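Local coordinates for beta-glucosidase (Pseudoalteromonas sp., PDB 3F95), which is probably a beta-glucosidase, an exo-1,3/1,4-beta-glucanase, of which this is the extra C-terminal beta-sandwich domain, at residues K42-M47 with W63-A68; K91-K96 with K129-L134. All blocks are in the same frame, centred on the assembly; numbering follows the deposited sequence.

Contact 1: K42-M47 with W63-A68; sequences KQSLLM and WRAQAA
Leu45 lies over one face of the Trp63 indole at the edge of a beta-sandwich, where the chain leaves one sheet and enters the other. Leu45 and Trp63 form an antiparallel non-hydrogen-bonded pair, and their side chains leave the sheet on the same face and lie alongside each other. Leu45 has CG anti to the backbone N (chi1 178°), and its CD1 sits 3.7 Å from the centroid of the five-membered ring of Trp63, 17° off its normal, a CH-pi contact. The other branch of Leu45 turns to the second sheet: CD2 is 3.6 Å from Ala68 O. Leu45 CB also packs on Ala67 CB at 3.8 Å.

The backbone adds polar ties. Arg64 N donates to Ser44 O at 2.8 Å and nearly straight, while Ala65 N adds a weak bond to the same oxygen. Ser44 OG rests 3.5 Å from Ala65 CB. That hydroxyl is hydrogen-bonded to Asp41 and accepts from a water. A second water accepts from Arg64 NH1 and gives a weak bond to Gln43 O.

Further out on strand 18-24, Leu22 touches Leu45, and Asp24 touches Ser44 and Ala67. Ile156 of strand 149-158 touches the indole. A bond within its own segment helps fix the rotation of that ring. Trp63 NE1 donates to Ala67 O at 2.9 Å; the oxygen lies in the ring plane, but the nitrogen stands above the carbonyl plane.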
loop_
_atom_site.group_PDB
_atom_site.type_symbol
_atom_site.label_atom_id
_atom_site.label_comp_id
_atom_site.label_asym_id
_atom_site.label_seq_id
_atom_site.Cartn_x
_atom_site.Cartn_y
_atom_site.Cartn_z
ATOM N N LYS A 42 11.418 13.717 9.937
ATOM C CA LYS A 42 10.662 14.820 9.295
ATOM C C LYS A 42 10.910 15.008 7.790
ATOM O O LYS A 42 10.391 15.957 7.198
ATOM C CB LYS A 42 10.847 16.170 10.033
ATOM C CG LYS A 42 10.944 16.086 11.553
ATOM C CD LYS A 42 9.672 15.506 12.138
ATOM C CE LYS A 42 9.799 15.286 13.626
ATOM N NZ LYS A 42 8.528 15.736 14.221
ATOM N N GLN A 43 11.676 14.121 7.170
ATOM C CA GLN A 43 12.055 14.314 5.762
ATOM C C GLN A 43 12.075 13.067 4.907
ATOM O O GLN A 43 11.894 13.173 3.676
ATOM C CB GLN A 43 13.452 14.961 5.633
ATOM C CG GLN A 43 13.540 16.360 6.138
ATOM C CD GLN A 43 14.991 16.843 6.279
ATOM O OE1 GLN A 43 15.937 16.194 5.826
ATOM N NE2 GLN A 43 15.161 17.960 6.955
ATOM N N SER A 44 12.358 11.899 5.507
ATOM C CA SER A 44 12.585 10.709 4.676
ATOM C C SER A 44 11.324 10.264 3.944
ATOM O O SER A 44 11.384 9.865 2.776
ATOM C CB SER A 44 13.109 9.511 5.493
ATOM O OG SER A 44 14.442 9.734 5.899
ATOM N N LEU A 45 10.194 10.316 4.648
ATOM C CA LEU A 45 8.914 9.818 4.097
ATOM C C LEU A 45 7.828 10.789 4.571
ATOM O O LEU A 45 7.665 10.999 5.776
ATOM C CB LEU A 45 8.628 8.374 4.556
ATOM C CG LEU A 45 7.308 7.721 4.103
ATOM C CD1 LEU A 45 7.150 7.794 2.561
ATOM C CD2 LEU A 45 7.212 6.261 4.604
ATOM N N LEU A 46 7.107 11.388 3.611
ATOM C CA LEU A 46 6.048 12.359 3.883
ATOM C C LEU A 46 4.758 11.887 3.236
ATOM O O LEU A 46 4.797 11.331 2.138
ATOM C CB LEU A 46 6.360 13.743 3.311
ATOM C CG LEU A 46 7.652 14.530 3.624
ATOM C CD1 LEU A 46 7.379 16.037 3.345
ATOM C CD2 LEU A 46 8.183 14.307 5.025
ATOM N N MET A 47 3.651 12.122 3.923
ATOM C CA MET A 47 2.322 11.812 3.430
ATOM C C MET A 47 1.488 13.100 3.327
ATOM O O MET A 47 1.487 13.909 4.246
ATOM C CB MET A 47 1.629 10.835 4.397
ATOM C CG MET A 47 0.164 10.557 4.000
ATOM S SD MET A 47 -0.681 9.390 5.064
ATOM C CE MET A 47 -1.173 10.446 6.461
ATOM N N TRP A 63 9.169 9.515 -0.887
ATOM C CA TRP A 63 10.379 8.990 -0.237
ATOM C C TRP A 63 11.565 9.821 -0.724
ATOM O O TRP A 63 11.790 9.955 -1.951
ATOM C CB TRP A 63 10.664 7.576 -0.698
ATOM C CG TRP A 63 9.867 6.472 -0.076
ATOM C CD1 TRP A 63 10.317 5.585 0.852
ATOM C CD2 TRP A 63 8.493 6.125 -0.341
ATOM N NE1 TRP A 63 9.324 4.705 1.174
ATOM C CE2 TRP A 63 8.195 5.006 0.455
ATOM C CE3 TRP A 63 7.505 6.629 -1.210
ATOM C CZ2 TRP A 63 6.943 4.366 0.426
ATOM C CZ3 TRP A 63 6.227 6.015 -1.222
ATOM C CH2 TRP A 63 5.970 4.898 -0.410
ATOM N N ARG A 64 12.335 10.348 0.223
ATOM C CA ARG A 64 13.610 10.996 -0.084
ATOM C C ARG A 64 14.802 10.264 0.510
ATOM O O ARG A 64 15.951 10.582 0.168
ATOM C CB ARG A 64 13.592 12.457 0.373
ATOM C CG ARG A 64 12.589 13.278 -0.409
ATOM C CD ARG A 64 12.553 14.669 0.129
ATOM N NE ARG A 64 13.797 15.341 -0.210
ATOM C CZ ARG A 64 14.449 16.152 0.614
ATOM N NH1 ARG A 64 13.966 16.388 1.835
ATOM N NH2 ARG A 64 15.583 16.717 0.215
ATOM N N ALA A 65 14.540 9.296 1.389
ATOM C CA ALA A 65 15.563 8.378 1.876
ATOM C C ALA A 65 14.899 7.073 2.277
ATOM O O ALA A 65 13.673 7.000 2.316
ATOM C CB ALA A 65 16.348 8.973 3.071
ATOM N N GLN A 66 15.728 6.075 2.577
ATOM C CA GLN A 66 15.284 4.760 3.021
ATOM C C GLN A 66 14.138 4.797 4.035
ATOM O O GLN A 66 14.290 5.351 5.122
ATOM C CB GLN A 66 16.463 4.004 3.628
ATOM C CG GLN A 66 16.085 2.612 4.075
ATOM C CD GLN A 66 15.780 1.667 2.906
ATOM O OE1 GLN A 66 16.297 1.830 1.800
ATOM N NE2 GLN A 66 14.950 0.672 3.163
ATOM N N ALA A 67 12.999 4.191 3.687
ATOM C CA ALA A 67 11.829 4.209 4.574
ATOM C C ALA A 67 10.803 3.223 4.074
ATOM O O ALA A 67 10.833 2.861 2.889
ATOM C CB ALA A 67 11.210 5.595 4.619
ATOM N N ALA A 68 9.966 2.757 5.006
ATOM C CA ALA A 68 8.842 1.858 4.693
ATOM C C ALA A 68 7.539 2.548 5.068
ATOM O O ALA A 68 7.374 3.059 6.182
ATOM C CB ALA A 68 8.964 0.557 5.436
HETATM O O HOH W 1 11.351 16.287 2.710
HETATM O O HOH W 2 15.543 7.173 6.359
#

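Contact 2: K91-K96 with K129-L134; sequences KMRIDK and KSWHTL
The Trp131 indole carries Arg93 over one face and meets the Lys91 backbone at its edge, across two antiparallel strands of the beta-sandwich. Arg93 CB stands 3.9 Å from the centroid of the five-membered ring of Trp131, a CH-pi contact. The Arg93 guanidinium is tilted 42° from the indole, with Trp131 CE2 over one of its faces, toward the rim. Arg93 CG, anti to the backbone N (chi1 175°), comes 3.3 Å from Lys129 O. At the indole edge, Trp131 CZ3 is 3.5 Å from Lys91 O. Ala164 and Ala166 of strand 161-171 also touch the ring. An alanine in place of Trp131 would probably open a gap beside Arg93 and leave its guanidinium freer to turn.

Met92 and His132 form a hydrogen-bonded pair, Met92 N to His132 O and His132 N to Met92 O, each 2.9 Å. On their face of the sheet, Met92 CB meets Leu134 CD1, and Met126 of helix 123-126 packs on Met92. On the other face Lys91 runs beside Thr133, and its amine forms a salt bridge with Asp167. Past this pair a water bridges the two segments, accepting from Ile94 N and donating to Ser130 O at 2.7 Å.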
loop_
_atom_site.group_PDB
_atom_site.type_symbol
_atom_site.label_atom_id
_atom_site.label_comp_id
_atom_site.label_asym_id
_atom_site.label_seq_id
_atom_site.Cartn_x
_atom_site.Cartn_y
_atom_site.Cartn_z
ATOM N N LYS A 91 -6.009 1.463 -5.750
ATOM C CA LYS A 91 -5.620 2.311 -6.868
ATOM C C LYS A 91 -4.263 2.937 -6.524
ATOM O O LYS A 91 -4.012 3.304 -5.371
ATOM C CB LYS A 91 -6.679 3.380 -7.144
ATOM C CG LYS A 91 -8.058 2.760 -7.506
ATOM C CD LYS A 91 -9.103 3.832 -7.792
ATOM C CE LYS A 91 -10.455 3.188 -8.201
ATOM N NZ LYS A 91 -11.022 2.423 -7.046
ATOM N N MET A 92 -3.384 3.007 -7.513
ATOM C CA MET A 92 -2.048 3.596 -7.308
ATOM C C MET A 92 -1.693 4.456 -8.511
ATOM O O MET A 92 -2.098 4.139 -9.647
ATOM C CB MET A 92 -1.019 2.489 -7.115
ATOM C CG MET A 92 0.410 2.991 -6.847
ATOM S SD MET A 92 1.641 1.703 -6.751
ATOM C CE MET A 92 1.223 0.982 -5.162
ATOM N N ARG A 93 -0.952 5.545 -8.276
ATOM C CA ARG A 93 -0.361 6.341 -9.340
ATOM C C ARG A 93 1.111 6.519 -8.959
ATOM O O ARG A 93 1.411 6.939 -7.832
ATOM C CB ARG A 93 -1.050 7.706 -9.404
ATOM C CG ARG A 93 -0.441 8.685 -10.398
ATOM C CD ARG A 93 -1.190 10.020 -10.382
ATOM N NE ARG A 93 -0.985 10.688 -9.090
ATOM C CZ ARG A 93 -1.649 11.755 -8.650
ATOM N NH1 ARG A 93 -2.597 12.323 -9.387
ATOM N NH2 ARG A 93 -1.359 12.257 -7.452
ATOM N N ILE A 94 2.031 6.192 -9.856
ATOM C CA ILE A 94 3.447 6.386 -9.540
ATOM C C ILE A 94 3.915 7.588 -10.337
ATOM O O ILE A 94 4.134 7.481 -11.546
ATOM C CB ILE A 94 4.280 5.129 -9.849
ATOM C CG1 ILE A 94 3.719 3.931 -9.053
ATOM C CG2 ILE A 94 5.806 5.369 -9.537
ATOM C CD1 ILE A 94 4.508 2.630 -9.314
ATOM N N ASP A 95 4.027 8.737 -9.671
ATOM C CA ASP A 95 4.450 9.951 -10.380
ATOM C C ASP A 95 5.961 10.122 -10.494
ATOM O O ASP A 95 6.444 10.799 -11.395
ATOM C CB ASP A 95 3.783 11.188 -9.812
ATOM C CG ASP A 95 4.083 11.370 -8.358
ATOM O OD1 ASP A 95 3.687 10.498 -7.552
ATOM O OD2 ASP A 95 4.703 12.392 -8.016
ATOM N N LYS A 96 6.717 9.472 -9.616
ATOM C CA LYS A 96 8.151 9.366 -9.857
ATOM C C LYS A 96 8.621 7.971 -9.530
ATOM O O LYS A 96 8.589 7.564 -8.366
ATOM C CB LYS A 96 8.948 10.421 -9.073
ATOM C CG LYS A 96 10.463 10.317 -9.307
ATOM C CD LYS A 96 11.259 11.383 -8.563
ATOM C CE LYS A 96 11.307 11.114 -7.073
ATOM N NZ LYS A 96 12.336 11.931 -6.363
ATOM N N LYS A 129 2.338 7.374 -15.443
ATOM C CA LYS A 129 2.133 8.235 -14.265
ATOM C C LYS A 129 0.655 8.573 -14.052
ATOM O O LYS A 129 0.318 9.613 -13.480
ATOM C CB LYS A 129 2.977 9.520 -14.354
ATOM C CG LYS A 129 4.476 9.259 -14.481
ATOM C CD LYS A 129 5.275 10.546 -14.508
ATOM C CE LYS A 129 6.770 10.267 -14.599
ATOM N NZ LYS A 129 7.130 9.695 -15.937
ATOM N N SER A 130 -0.221 7.684 -14.513
ATOM C CA SER A 130 -1.654 7.818 -14.327
ATOM C C SER A 130 -2.103 6.865 -13.234
ATOM O O SER A 130 -1.376 5.946 -12.873
ATOM C CB SER A 130 -2.414 7.468 -15.615
ATOM O OG SER A 130 -1.899 8.186 -16.720
ATOM N N TRP A 131 -3.312 7.081 -12.734
ATOM C CA TRP A 131 -3.925 6.147 -11.793
ATOM C C TRP A 131 -4.244 4.840 -12.494
ATOM O O TRP A 131 -4.664 4.859 -13.683
ATOM C CB TRP A 131 -5.220 6.709 -11.211
ATOM C CG TRP A 131 -5.001 7.778 -10.189
ATOM C CD1 TRP A 131 -5.028 9.134 -10.387
ATOM C CD2 TRP A 131 -4.741 7.572 -8.789
ATOM N NE1 TRP A 131 -4.790 9.795 -9.181
ATOM C CE2 TRP A 131 -4.619 8.857 -8.188
ATOM C CE3 TRP A 131 -4.597 6.423 -7.986
ATOM C CZ2 TRP A 131 -4.369 9.028 -6.801
ATOM C CZ3 TRP A 131 -4.334 6.596 -6.599
ATOM C CH2 TRP A 131 -4.225 7.889 -6.034
ATOM N N HIS A 132 -4.031 3.727 -11.785
ATOM C CA HIS A 132 -4.460 2.379 -12.205
ATOM C C HIS A 132 -5.021 1.605 -11.024
ATOM O O HIS A 132 -4.545 1.746 -9.887
ATOM C CB HIS A 132 -3.311 1.578 -12.802
ATOM C CG HIS A 132 -2.656 2.285 -13.944
ATOM N ND1 HIS A 132 -3.195 2.293 -15.212
ATOM C CD2 HIS A 132 -1.555 3.068 -13.994
ATOM C CE1 HIS A 132 -2.436 3.035 -16.003
ATOM N NE2 HIS A 132 -1.435 3.521 -15.288
ATOM N N THR A 133 -6.040 0.801 -11.285
ATOM C CA THR A 133 -6.569 -0.087 -10.273
ATOM C C THR A 133 -5.812 -1.414 -10.354
ATOM O O THR A 133 -5.828 -2.100 -11.386
ATOM C CB THR A 133 -8.077 -0.329 -10.465
ATOM O OG1 THR A 133 -8.738 0.931 -10.501
ATOM C CG2 THR A 133 -8.625 -1.143 -9.313
ATOM N N LEU A 134 -5.131 -1.758 -9.263
ATOM C CA LEU A 134 -4.304 -2.966 -9.208
ATOM C C LEU A 134 -4.992 -4.016 -8.334
ATOM O O LEU A 134 -5.425 -3.710 -7.201
ATOM C CB LEU A 134 -2.916 -2.620 -8.638
ATOM C CG LEU A 134 -2.084 -1.544 -9.346
ATOM C CD1 LEU A 134 -0.746 -1.332 -8.603
ATOM C CD2 LEU A 134 -1.829 -1.959 -10.839
HETATM O O HOH W 3 1.250 5.284 -12.484
#

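How the contacts relate
Both contacts involve the same mixed sheet, and strand 161-171 borders each. Leu161 bonds to Trp63 in contact 1. In contact 2 the backbones of Lys91 and Arg93 bond to Ala166 and Ala164. The centres are 19 Å apart and the contacts do not touch. Contact 1 pairs strands of the mixed sheet and reaches the other sheet through Ala67 and Ala68. Contact 2 joins neighbouring strands of one sheet. Each is partly buried. In contact 1 the buried part is mostly apolar, with the Ser44 hydroxyl held by Asp41; the exposed part is polar, with a water between Gln43 and Arg64. In contact 2 one face holds long charged chains beside an indole, and the other turns apolar groups to helix 123-126.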